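Local coordinates for glucosamine kinase (Streptacidiphilus jiangxiensis, PDB 6HWJ), which catalyses the magnesium- and ATP-dependent phosphorylation of D-glucosamine to D-glucosamine 6-phosphate and, to a lesser extent, acts on glucose, at residues M342-D347 / A404-E409; L411-V414 / W420-V423; V47-S52 / L170-G175. One frame throughout, in Å; residues are numbered along the deposited sequence.

Interaction 1: residues M342-D347 / A404-E409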
ATOM      1  N   MET A 342      -5.084   4.433 -10.063  1.00 27.18           N
ATOM      2  CA  MET A 342      -6.386   4.918  -9.614  1.00 28.11           C
ATOM      3  C   MET A 342      -7.369   5.047 -10.771  1.00 26.03           C
ATOM      4  O   MET A 342      -8.530   4.658 -10.632  1.00 27.07           O
ATOM      5  CB  MET A 342      -6.240   6.253  -8.876  1.00 27.19           C
ATOM      6  CG  MET A 342      -7.510   6.714  -8.186  1.00 30.13           C
ATOM      7  SD  MET A 342      -8.163   5.498  -7.009  1.00 29.80           S
ATOM      8  CE  MET A 342      -6.952   5.601  -5.693  1.00 25.79           C
ATOM      9  N   THR A 343      -6.929   5.547 -11.933  1.00 28.04           N
ATOM     10  CA  THR A 343      -7.865   5.684 -13.048  1.00 30.42           C
ATOM     11  C   THR A 343      -8.293   4.312 -13.561  1.00 27.76           C
ATOM     12  O   THR A 343      -9.457   4.122 -13.923  1.00 28.10           O
ATOM     13  CB  THR A 343      -7.269   6.507 -14.199  1.00 30.97           C
ATOM     14  OG1 THR A 343      -6.065   5.891 -14.668  1.00 29.82           O
ATOM     15  CG2 THR A 343      -6.973   7.931 -13.753  1.00 34.65           C
ATOM     16  N   ALA A 344      -7.359   3.354 -13.631  1.00 27.34           N
ATOM     17  CA  ALA A 344      -7.743   1.981 -13.941  1.00 25.39           C
ATOM     18  C   ALA A 344      -8.762   1.461 -12.918  1.00 27.27           C
ATOM     19  O   ALA A 344      -9.782   0.864 -13.281  1.00 26.20           O
ATOM     20  CB  ALA A 344      -6.512   1.077 -13.952  1.00 24.95           C
ATOM     21  N   SER A 345      -8.482   1.668 -11.626  1.00 25.69           N
ATOM     22  CA  SER A 345      -9.383   1.210 -10.576  1.00 27.23           C
ATOM     23  C   SER A 345     -10.789   1.803 -10.737  1.00 26.18           C
ATOM     24  O   SER A 345     -11.789   1.097 -10.572  1.00 25.67           O
ATOM     25  CB  SER A 345      -8.802   1.579  -9.210  1.00 32.69           C
ATOM     26  OG  SER A 345      -9.499   0.944  -8.164  1.00 39.03           O
ATOM     27  N   LEU A 346     -10.879   3.085 -11.080  1.00 26.73           N
ATOM     28  CA  LEU A 346     -12.182   3.716 -11.287  1.00 28.94           C
ATOM     29  C   LEU A 346     -12.914   3.089 -12.463  1.00 29.55           C
ATOM     30  O   LEU A 346     -14.123   2.831 -12.394  1.00 28.63           O
ATOM     31  CB  LEU A 346     -12.016   5.215 -11.513  1.00 30.91           C
ATOM     32  CG  LEU A 346     -11.553   5.996 -10.268  1.00 32.02           C
ATOM     33  CD1 LEU A 346     -11.197   7.415 -10.612  1.00 31.85           C
ATOM     34  CD2 LEU A 346     -12.615   5.962  -9.186  1.00 30.28           C
ATOM     35  N   ASP A 347     -12.202   2.853 -13.567  1.00 29.98           N
ATOM     36  CA  ASP A 347     -12.784   2.106 -14.679  1.00 29.76           C
ATOM     37  C   ASP A 347     -13.329   0.763 -14.196  1.00 25.20           C
ATOM     38  O   ASP A 347     -14.467   0.385 -14.506  1.00 24.84           O
ATOM     39  CB  ASP A 347     -11.714   1.922 -15.758  1.00 28.65           C
ATOM     40  CG  ASP A 347     -12.248   1.309 -17.022  1.00 30.38           C
ATOM     41  OD1 ASP A 347     -12.911   0.264 -16.957  1.00 35.98           O
ATOM     42  OD2 ASP A 347     -11.993   1.869 -18.093  1.00 35.37           O
ATOM     43  N   ALA A 404      -0.393  -1.681 -19.085  1.00 27.78           N
ATOM     44  CA  ALA A 404       0.234  -2.671 -18.214  1.00 29.60           C
ATOM     45  C   ALA A 404      -0.646  -2.980 -17.002  1.00 30.73           C
ATOM     46  O   ALA A 404      -0.656  -4.115 -16.509  1.00 29.47           O
ATOM     47  CB  ALA A 404       1.599  -2.167 -17.759  1.00 26.98           C
ATOM     48  N   GLN A 405      -1.376  -1.984 -16.508  1.00 29.57           N
ATOM     49  CA  GLN A 405      -2.301  -2.222 -15.406  1.00 33.80           C
ATOM     50  C   GLN A 405      -3.371  -3.220 -15.820  1.00 32.55           C
ATOM     51  O   GLN A 405      -3.677  -4.164 -15.082  1.00 32.74           O
ATOM     52  CB  GLN A 405      -2.947  -0.916 -14.951  1.00 39.90           C
ATOM     53  CG  GLN A 405      -2.039   0.043 -14.225  1.00 51.84           C
ATOM     54  CD  GLN A 405      -1.795  -0.353 -12.774  1.00 58.94           C
ATOM     55  OE1 GLN A 405      -2.436  -1.270 -12.243  1.00 57.30           O
ATOM     56  NE2 GLN A 405      -0.865   0.342 -12.127  1.00 60.70           N
ATOM     57  N   GLU A 406      -3.953  -3.026 -17.011  1.00 28.28           N
ATOM     58  CA  GLU A 406      -5.004  -3.933 -17.476  1.00 30.38           C
ATOM     59  C   GLU A 406      -4.460  -5.341 -17.688  1.00 31.81           C
ATOM     60  O   GLU A 406      -5.136  -6.333 -17.374  1.00 30.70           O
ATOM     61  CB  GLU A 406      -5.636  -3.386 -18.762  1.00 29.45           C
ATOM     62  CG  GLU A 406      -6.205  -1.976 -18.626  1.00 31.03           C
ATOM     63  CD  GLU A 406      -7.341  -1.893 -17.595  1.00 33.46           C
ATOM     64  OE1 GLU A 406      -7.910  -2.938 -17.257  1.00 34.38           O
ATOM     65  OE2 GLU A 406      -7.660  -0.782 -17.123  1.00 35.82           O
ATOM     66  N   VAL A 407      -3.221  -5.458 -18.192  1.00 30.06           N
ATOM     67  CA  VAL A 407      -2.616  -6.769 -18.350  1.00 28.41           C
ATOM     68  C   VAL A 407      -2.446  -7.461 -17.001  1.00 33.16           C
ATOM     69  O   VAL A 407      -2.594  -8.689 -16.899  1.00 33.19           O
ATOM     70  CB  VAL A 407      -1.270  -6.647 -19.089  1.00 35.65           C
ATOM     71  CG1 VAL A 407      -0.562  -7.986 -19.137  1.00 38.14           C
ATOM     72  CG2 VAL A 407      -1.492  -6.087 -20.495  1.00 35.00           C
ATOM     73  N   ARG A 408      -2.124  -6.701 -15.956  1.00 35.76           N
ATOM     74  CA  ARG A 408      -2.025  -7.288 -14.622  1.00 39.44           C
ATOM     75  C   ARG A 408      -3.354  -7.893 -14.179  1.00 30.02           C
ATOM     76  O   ARG A 408      -3.369  -8.859 -13.408  1.00 29.82           O
ATOM     77  CB  ARG A 408      -1.573  -6.239 -13.595  1.00 48.52           C
ATOM     78  CG  ARG A 408      -0.119  -5.802 -13.699  1.00 63.39           C
ATOM     79  CD  ARG A 408       0.857  -6.954 -13.522  1.00 76.74           C
ATOM     80  NE  ARG A 408       0.537  -7.794 -12.370  1.00 86.26           N
ATOM     81  CZ  ARG A 408       1.272  -8.829 -11.970  1.00 93.52           C
ATOM     82  NH1 ARG A 408       0.900  -9.537 -10.917  1.00 94.39           N
ATOM     83  NH2 ARG A 408       2.383  -9.153 -12.620  1.00 97.45           N
ATOM     84  N   GLU A 409      -4.479  -7.318 -14.623  1.00 25.27           N
ATOM     85  CA  GLU A 409      -5.778  -7.838 -14.219  1.00 27.76           C
ATOM     86  C   GLU A 409      -6.034  -9.199 -14.844  1.00 26.90           C
ATOM     87  O   GLU A 409      -6.623 -10.076 -14.196  1.00 26.33           O
ATOM     88  CB  GLU A 409      -6.893  -6.852 -14.593  1.00 30.17           C
ATOM     89  CG  GLU A 409      -6.728  -5.494 -13.965  1.00 31.62           C
ATOM     90  CD  GLU A 409      -6.873  -5.516 -12.447  1.00 34.38           C
ATOM     91  OE1 GLU A 409      -7.435  -6.475 -11.893  1.00 32.95           O
ATOM     92  OE2 GLU A 409      -6.428  -4.555 -11.796  1.00 36.80           O
TER
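Glu406 OE2 lies 3.9 Å from Ala344 CB, and the same oxygen forms a salt bridge with Arg402. This is helix-to-helix packing in the helical part of the kinase. It joins helix 335-356 to helix 398-416, which carries most of the predicted motif for substrate specificity. Glu406 CG is anti to the carbonyl carbon, beside the backbone N (chi1 -57°), and the chain then bends at chi2 (-62°). The bend turns the carboxylate back toward helix 335-356. There the other oxygen, OE1, is hydrogen-bonded to His348. The buried carboxylate therefore has a polar partner for each oxygen, which probably restrains its rotation.

Asp347 OD2 stands 5.2 Å from Glu406 OE2. Arg402 also forms a salt bridge with this OD2, so one guanidinium serves both acids and probably offsets their like charges. Glu409, one turn after Gln405, binds D-glucosamine. The contact lies near the sugar site: the Gln405 side chain is about 7 Å from that of Asp300, another D-glucosamine ligand.

The meeting is small and largely made by one methyl group. Ala344 and Gln405 come within 7.0 Å of each other, CA to CA. Ala344 CB points at the second helix and stops 4.2 Å from Gln405 CB.

Interaction 2: residues L411-V414 / W420-V423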
ATOM      1  N   LEU A 411      -3.684 -11.377 -15.390  1.00 31.05           N
ATOM      2  CA  LEU A 411      -2.866 -12.307 -14.635  1.00 32.74           C
ATOM      3  C   LEU A 411      -3.507 -12.602 -13.286  1.00 32.82           C
ATOM      4  O   LEU A 411      -3.520 -13.757 -12.843  1.00 32.15           O
ATOM      5  CB  LEU A 411      -1.441 -11.753 -14.470  1.00 33.20           C
ATOM      6  CG  LEU A 411      -0.637 -11.584 -15.763  1.00 35.92           C
ATOM      7  CD1 LEU A 411       0.786 -11.078 -15.466  1.00 40.25           C
ATOM      8  CD2 LEU A 411      -0.548 -12.888 -16.552  1.00 38.25           C
ATOM      9  N   TYR A 412      -4.045 -11.577 -12.620  1.00 33.12           N
ATOM     10  CA  TYR A 412      -4.805 -11.827 -11.399  1.00 33.98           C
ATOM     11  C   TYR A 412      -5.932 -12.827 -11.661  1.00 32.72           C
ATOM     12  O   TYR A 412      -6.106 -13.800 -10.921  1.00 31.74           O
ATOM     13  CB  TYR A 412      -5.364 -10.527 -10.846  1.00 35.72           C
ATOM     14  CG  TYR A 412      -6.317 -10.761  -9.698  1.00 37.29           C
ATOM     15  CD1 TYR A 412      -5.839 -10.978  -8.410  1.00 36.94           C
ATOM     16  CD2 TYR A 412      -7.689 -10.796  -9.907  1.00 35.18           C
ATOM     17  CE1 TYR A 412      -6.714 -11.208  -7.355  1.00 38.28           C
ATOM     18  CE2 TYR A 412      -8.557 -11.035  -8.868  1.00 36.70           C
ATOM     19  CZ  TYR A 412      -8.063 -11.240  -7.593  1.00 37.65           C
ATOM     20  OH  TYR A 412      -8.928 -11.472  -6.560  1.00 39.56           O
ATOM     21  N   ALA A 413      -6.677 -12.619 -12.745  1.00 31.46           N
ATOM     22  CA  ALA A 413      -7.810 -13.477 -13.048  1.00 31.48           C
ATOM     23  C   ALA A 413      -7.377 -14.925 -13.211  1.00 31.76           C
ATOM     24  O   ALA A 413      -7.931 -15.824 -12.567  1.00 33.12           O
ATOM     25  CB  ALA A 413      -8.519 -12.974 -14.315  1.00 32.13           C
ATOM     26  N   VAL A 414      -6.396 -15.180 -14.083  1.00 32.23           N
ATOM     27  CA  VAL A 414      -6.049 -16.559 -14.396  1.00 36.17           C
ATOM     28  C   VAL A 414      -5.431 -17.244 -13.178  1.00 37.12           C
ATOM     29  O   VAL A 414      -5.536 -18.458 -13.029  1.00 39.43           O
ATOM     30  CB  VAL A 414      -5.113 -16.640 -15.616  1.00 41.61           C
ATOM     31  CG1 VAL A 414      -5.822 -16.086 -16.858  1.00 41.55           C
ATOM     32  CG2 VAL A 414      -3.795 -15.897 -15.357  1.00 39.75           C
ATOM     33  N   TRP A 420     -12.766 -12.954 -13.843  1.00 25.66           N
ATOM     34  CA  TRP A 420     -12.388 -11.547 -13.771  1.00 25.68           C
ATOM     35  C   TRP A 420     -11.812 -11.025 -15.075  1.00 26.90           C
ATOM     36  O   TRP A 420     -11.652  -9.811 -15.199  1.00 26.68           O
ATOM     37  CB  TRP A 420     -11.394 -11.380 -12.605  1.00 25.12           C
ATOM     38  CG  TRP A 420     -10.959 -10.003 -12.321  1.00 24.75           C
ATOM     39  CD1 TRP A 420      -9.744  -9.445 -12.635  1.00 28.00           C
ATOM     40  CD2 TRP A 420     -11.711  -8.974 -11.643  1.00 27.94           C
ATOM     41  NE1 TRP A 420      -9.710  -8.121 -12.214  1.00 27.60           N
ATOM     42  CE2 TRP A 420     -10.895  -7.820 -11.594  1.00 26.72           C
ATOM     43  CE3 TRP A 420     -12.990  -8.927 -11.066  1.00 30.94           C
ATOM     44  CZ2 TRP A 420     -11.316  -6.627 -10.996  1.00 29.84           C
ATOM     45  CZ3 TRP A 420     -13.417  -7.730 -10.485  1.00 31.89           C
ATOM     46  CH2 TRP A 420     -12.576  -6.598 -10.457  1.00 30.56           C
ATOM     47  N   VAL A 421     -11.505 -11.894 -16.046  1.00 26.14           N
ATOM     48  CA  VAL A 421     -10.999 -11.437 -17.322  1.00 29.46           C
ATOM     49  C   VAL A 421     -11.924 -10.428 -17.993  1.00 29.37           C
ATOM     50  O   VAL A 421     -11.475  -9.702 -18.888  1.00 28.54           O
ATOM     51  CB  VAL A 421     -10.735 -12.619 -18.297  1.00 31.39           C
ATOM     52  CG1 VAL A 421      -9.637 -13.533 -17.757  1.00 29.18           C
ATOM     53  CG2 VAL A 421     -12.020 -13.414 -18.562  1.00 31.59           C
ATOM     54  N   TYR A 422     -13.212 -10.366 -17.601  1.00 25.40           N
ATOM     55  CA  TYR A 422     -14.115  -9.428 -18.260  1.00 28.04           C
ATOM     56  C   TYR A 422     -13.721  -7.978 -17.985  1.00 25.99           C
ATOM     57  O   TYR A 422     -13.988  -7.104 -18.811  1.00 28.97           O
ATOM     58  CB  TYR A 422     -15.577  -9.635 -17.839  1.00 26.40           C
ATOM     59  CG  TYR A 422     -15.916  -9.103 -16.478  1.00 30.53           C
ATOM     60  CD1 TYR A 422     -15.732  -9.879 -15.333  1.00 30.36           C
ATOM     61  CD2 TYR A 422     -16.440  -7.816 -16.323  1.00 30.06           C
ATOM     62  CE1 TYR A 422     -16.053  -9.389 -14.081  1.00 30.03           C
ATOM     63  CE2 TYR A 422     -16.759  -7.321 -15.097  1.00 26.51           C
ATOM     64  CZ  TYR A 422     -16.577  -8.106 -13.969  1.00 29.81           C
ATOM     65  OH  TYR A 422     -16.901  -7.594 -12.735  1.00 28.94           O
ATOM     66  N   VAL A 423     -13.089  -7.715 -16.845  1.00 24.40           N
ATOM     67  CA  VAL A 423     -12.741  -6.353 -16.442  1.00 25.34           C
ATOM     68  C   VAL A 423     -11.718  -5.785 -17.422  1.00 26.48           C
ATOM     69  O   VAL A 423     -12.002  -4.758 -18.063  1.00 27.97           O
ATOM     70  CB  VAL A 423     -12.253  -6.321 -14.986  1.00 26.88           C
ATOM     71  CG1 VAL A 423     -11.782  -4.925 -14.580  1.00 24.29           C
ATOM     72  CG2 VAL A 423     -13.384  -6.754 -14.051  1.00 28.72           C
TER
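Tyr412 sets the edge of its ring over one face of the Trp420 indole. The pair is T-shaped (edge-to-face), with the planes at 81° and the centroid of the tyrosine ring 5.3 Å from that of the five-membered ring. The closest approach is Tyr412 CD2 to Trp420 CD1, at 3.7 Å. Tyr412 CE2 stands above the same face, offset toward the rim.

The opposite face is covered by Val423. Its CG2 sits over the centre of the ring, 3.4 Å above the plane, so the indole is held between a tyrosine edge and a methyl group. Trp420 CG lies opposite the backbone N (chi1 -176°), which swings the indole into this slot. Its NE1 is hydrogen-bonded to Glu409 OE1, a polar hold at the ring edge.

Ala413 packs against the same tryptophan through its methyl group. Its CB is 3.7 Å from Trp420 CB and lies at the edge of the indole, near its plane. The same methyl reaches Val421 CG1, also at 3.7 Å, and packs against the Val421 backbone N. The small side chain probably allows a close backbone approach, 5.0 Å between the CA atoms of Ala413 and Trp420.

The end part of helix 398-416 packs against the 3-10 segment before helix 422-431. Trp420 holds Glu409, a D-glucosamine ligand, consistent with a place at the sugar site. Tyr412, Ala413 and Trp420 belong to the inferred substrate specificity determinant motif.

Interaction 3: residues V47-S52 / L170-G175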
ATOM      1  N   VAL A  47      10.387  -3.594  22.874  1.00 24.94           N
ATOM      2  CA  VAL A  47      10.367  -3.976  21.470  1.00 23.92           C
ATOM      3  C   VAL A  47      11.734  -4.549  21.145  1.00 25.82           C
ATOM      4  O   VAL A  47      12.756  -3.868  21.309  1.00 28.54           O
ATOM      5  CB  VAL A  47      10.049  -2.805  20.549  1.00 23.63           C
ATOM      6  CG1 VAL A  47       9.888  -3.324  19.098  1.00 26.11           C
ATOM      7  CG2 VAL A  47       8.775  -2.069  20.982  1.00 26.83           C
ATOM      8  N   GLY A  48      11.760  -5.803  20.715  1.00 26.71           N
ATOM      9  CA  GLY A  48      12.988  -6.480  20.385  1.00 25.46           C
ATOM     10  C   GLY A  48      13.095  -6.651  18.880  1.00 28.87           C
ATOM     11  O   GLY A  48      12.088  -6.845  18.199  1.00 27.34           O
ATOM     12  N   VAL A  49      14.315  -6.540  18.377  1.00 28.63           N
ATOM     13  CA  VAL A  49      14.689  -6.993  17.046  1.00 28.80           C
ATOM     14  C   VAL A  49      15.479  -8.274  17.252  1.00 29.38           C
ATOM     15  O   VAL A  49      16.581  -8.252  17.812  1.00 27.40           O
ATOM     16  CB  VAL A  49      15.506  -5.935  16.298  1.00 30.16           C
ATOM     17  CG1 VAL A  49      15.978  -6.488  14.968  1.00 31.83           C
ATOM     18  CG2 VAL A  49      14.672  -4.665  16.106  1.00 28.50           C
ATOM     19  N   VAL A  50      14.890  -9.400  16.860  1.00 28.87           N
ATOM     20  CA  VAL A  50      15.387 -10.718  17.218  1.00 29.69           C
ATOM     21  C   VAL A  50      15.767 -11.452  15.945  1.00 29.12           C
ATOM     22  O   VAL A  50      15.077 -11.359  14.922  1.00 31.94           O
ATOM     23  CB  VAL A  50      14.358 -11.516  18.036  1.00 28.52           C
ATOM     24  CG1 VAL A  50      14.897 -12.871  18.441  1.00 31.91           C
ATOM     25  CG2 VAL A  50      13.947 -10.705  19.270  1.00 28.68           C
ATOM     26  N   ARG A  51      16.871 -12.171  16.016  1.00 28.68           N
ATOM     27  CA  ARG A  51      17.344 -13.019  14.926  1.00 35.06           C
ATOM     28  C   ARG A  51      17.175 -14.476  15.322  1.00 33.57           C
ATOM     29  O   ARG A  51      17.644 -14.895  16.391  1.00 34.16           O
ATOM     30  CB  ARG A  51      18.802 -12.692  14.613  1.00 43.89           C
ATOM     31  CG  ARG A  51      19.315 -13.205  13.304  1.00 61.89           C
ATOM     32  CD  ARG A  51      20.789 -12.824  13.130  1.00 75.98           C
ATOM     33  NE  ARG A  51      20.986 -11.372  13.148  1.00 86.59           N
ATOM     34  CZ  ARG A  51      21.245 -10.628  12.071  1.00 96.05           C
ATOM     35  NH1 ARG A  51      21.348 -11.184  10.867  1.00 99.23           N
ATOM     36  NH2 ARG A  51      21.410  -9.320  12.203  1.00 98.76           N
ATOM     37  N   SER A  52      16.489 -15.243  14.479  1.00 31.12           N
ATOM     38  CA  SER A  52      16.490 -16.682  14.650  1.00 32.89           C
ATOM     39  C   SER A  52      17.781 -17.274  14.045  1.00 36.11           C
ATOM     40  O   SER A  52      18.544 -16.599  13.346  1.00 37.56           O
ATOM     41  CB  SER A  52      15.236 -17.290  14.018  1.00 33.04           C
ATOM     42  OG  SER A  52      14.914 -16.677  12.785  1.00 32.77           O
ATOM     43  N   LEU A 170       7.994   3.959  14.849  1.00 24.11           N
ATOM     44  CA  LEU A 170       9.193   3.375  15.440  1.00 24.06           C
ATOM     45  C   LEU A 170       9.997   2.716  14.332  1.00 24.23           C
ATOM     46  O   LEU A 170       9.491   1.816  13.647  1.00 23.99           O
ATOM     47  CB  LEU A 170       8.849   2.350  16.514  1.00 23.85           C
ATOM     48  CG  LEU A 170      10.038   1.565  17.074  1.00 24.61           C
ATOM     49  CD1 LEU A 170      11.036   2.529  17.731  1.00 25.14           C
ATOM     50  CD2 LEU A 170       9.602   0.491  18.054  1.00 28.26           C
ATOM     51  N   THR A 171      11.238   3.175  14.150  1.00 27.31           N
ATOM     52  CA  THR A 171      12.110   2.627  13.123  1.00 27.01           C
ATOM     53  C   THR A 171      13.466   2.265  13.713  1.00 29.81           C
ATOM     54  O   THR A 171      13.870   2.765  14.770  1.00 28.50           O
ATOM     55  CB  THR A 171      12.309   3.617  11.958  1.00 28.19           C
ATOM     56  OG1 THR A 171      12.894   4.824  12.464  1.00 26.01           O
ATOM     57  CG2 THR A 171      10.975   3.924  11.292  1.00 30.21           C
ATOM     58  N   LEU A 172      14.153   1.378  13.009  1.00 27.20           N
ATOM     59  CA  LEU A 172      15.496   0.958  13.336  1.00 29.80           C
ATOM     60  C   LEU A 172      16.439   1.701  12.401  1.00 33.51           C
ATOM     61  O   LEU A 172      16.269   1.645  11.183  1.00 37.62           O
ATOM     62  CB  LEU A 172      15.632  -0.554  13.172  1.00 34.96           C
ATOM     63  CG  LEU A 172      16.920  -1.243  13.642  1.00 36.59           C
ATOM     64  CD1 LEU A 172      16.998  -1.343  15.145  1.00 34.41           C
ATOM     65  CD2 LEU A 172      16.980  -2.629  13.004  1.00 38.76           C
ATOM     66  N   ALA A 173      17.399   2.413  12.971  1.00 35.01           N
ATOM     67  CA  ALA A 173      18.280   3.286  12.195  1.00 40.89           C
ATOM     68  C   ALA A 173      19.352   2.425  11.536  1.00 40.70           C
ATOM     69  O   ALA A 173      20.349   2.072  12.161  1.00 42.03           O
ATOM     70  CB  ALA A 173      18.907   4.358  13.084  1.00 44.21           C
ATOM     71  N   GLU A 174      19.136   2.081  10.278  1.00 45.53           N
ATOM     72  CA  GLU A 174      20.092   1.282   9.520  1.00 54.71           C
ATOM     73  C   GLU A 174      19.687   1.310   8.053  1.00 58.06           C
ATOM     74  O   GLU A 174      18.546   1.632   7.711  1.00 57.32           O
ATOM     75  CB  GLU A 174      20.155  -0.161  10.030  1.00 53.45           C
ATOM     76  CG  GLU A 174      18.840  -0.920   9.848  1.00 53.01           C
ATOM     77  CD  GLU A 174      19.006  -2.419   9.999  1.00 53.03           C
ATOM     78  OE1 GLU A 174      19.485  -2.864  11.074  1.00 55.00           O
ATOM     79  OE2 GLU A 174      18.688  -3.144   9.027  1.00 50.42           O
ATOM     80  N   GLY A 175      20.638   0.959   7.192  1.00 61.68           N
ATOM     81  CA  GLY A 175      20.358   0.864   5.775  1.00 60.93           C
ATOM     82  C   GLY A 175      20.118   2.221   5.136  1.00 59.25           C
ATOM     83  O   GLY A 175      20.330   3.276   5.727  1.00 55.35           O
TER
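Two beta-sheets of the N-terminal half pack face to face here, as in a beta-sandwich, and strands 45-51 and 166-172 supply the contact. Strand 45-51 belongs to one antiparallel sheet, between strands 34-42 and 57-65. Strand 166-172 belongs to another antiparallel sheet, which also holds strand 130-134 with the inferred ATP-binding Lys133. The two segments run in roughly the same direction. Their backbones stay well apart, with 8.8 Å between the CA atoms of Val49 and Leu172. Between these two segments the contact is apolar and made by side chains.

Alternate residues face inward, as expected for extended strands: Val47 and Val49 from one sheet, Leu170 and Leu172 from the other. All four are buried. They meet as two pairs, each reaching tip to tip across the gap.

In the first pair one leucine methyl serves both branches of the valine. Leu170 CD2 is 4.0 Å from Val47 CG1 and equally far from Val47 CG2, so it faces the fork of the valine. Leu170 extends with CG opposite its backbone N (chi1 173°), which carries the methyl out of its own sheet. Leu39 and Leu181 also touch Leu170 and continue the apolar layer.

The margin of the contact is polar. Glu174, just past the strand, forms a salt bridge with Arg57. Arg51, which is poorly ordered, is modelled in a salt bridge with Asp36. Arg51 NH2 and Glu174 OE1 are 6.8 Å apart and do not touch.

The second pair touches through one branch from each side. Ala37 and Val179 touch Leu172, and Leu181 touches Val49. Val49 CG2 meets Leu172 CD1 at 4.2 Å.

Interaction 3 comes first along the chain, followed by interaction 1 and then interaction 2. Interaction 3 joins two beta-sheets in the N-terminal half. Its centre is 36 Å from that of interaction 1 and 39 Å from that of interaction 2, on the opposite side of the chain's centre. Interactions 1 and 2 are neighbours, 11 Å apart between centres, and share helix 398-416. Interaction 1 packs that helix against helix 335-356. Interaction 2 folds its end onto the segment leading into helix 422-431. Both lie beside the D-glucosamine site, whereas interaction 3 belongs to the part that carries the inferred ATP-binding residue Lys133.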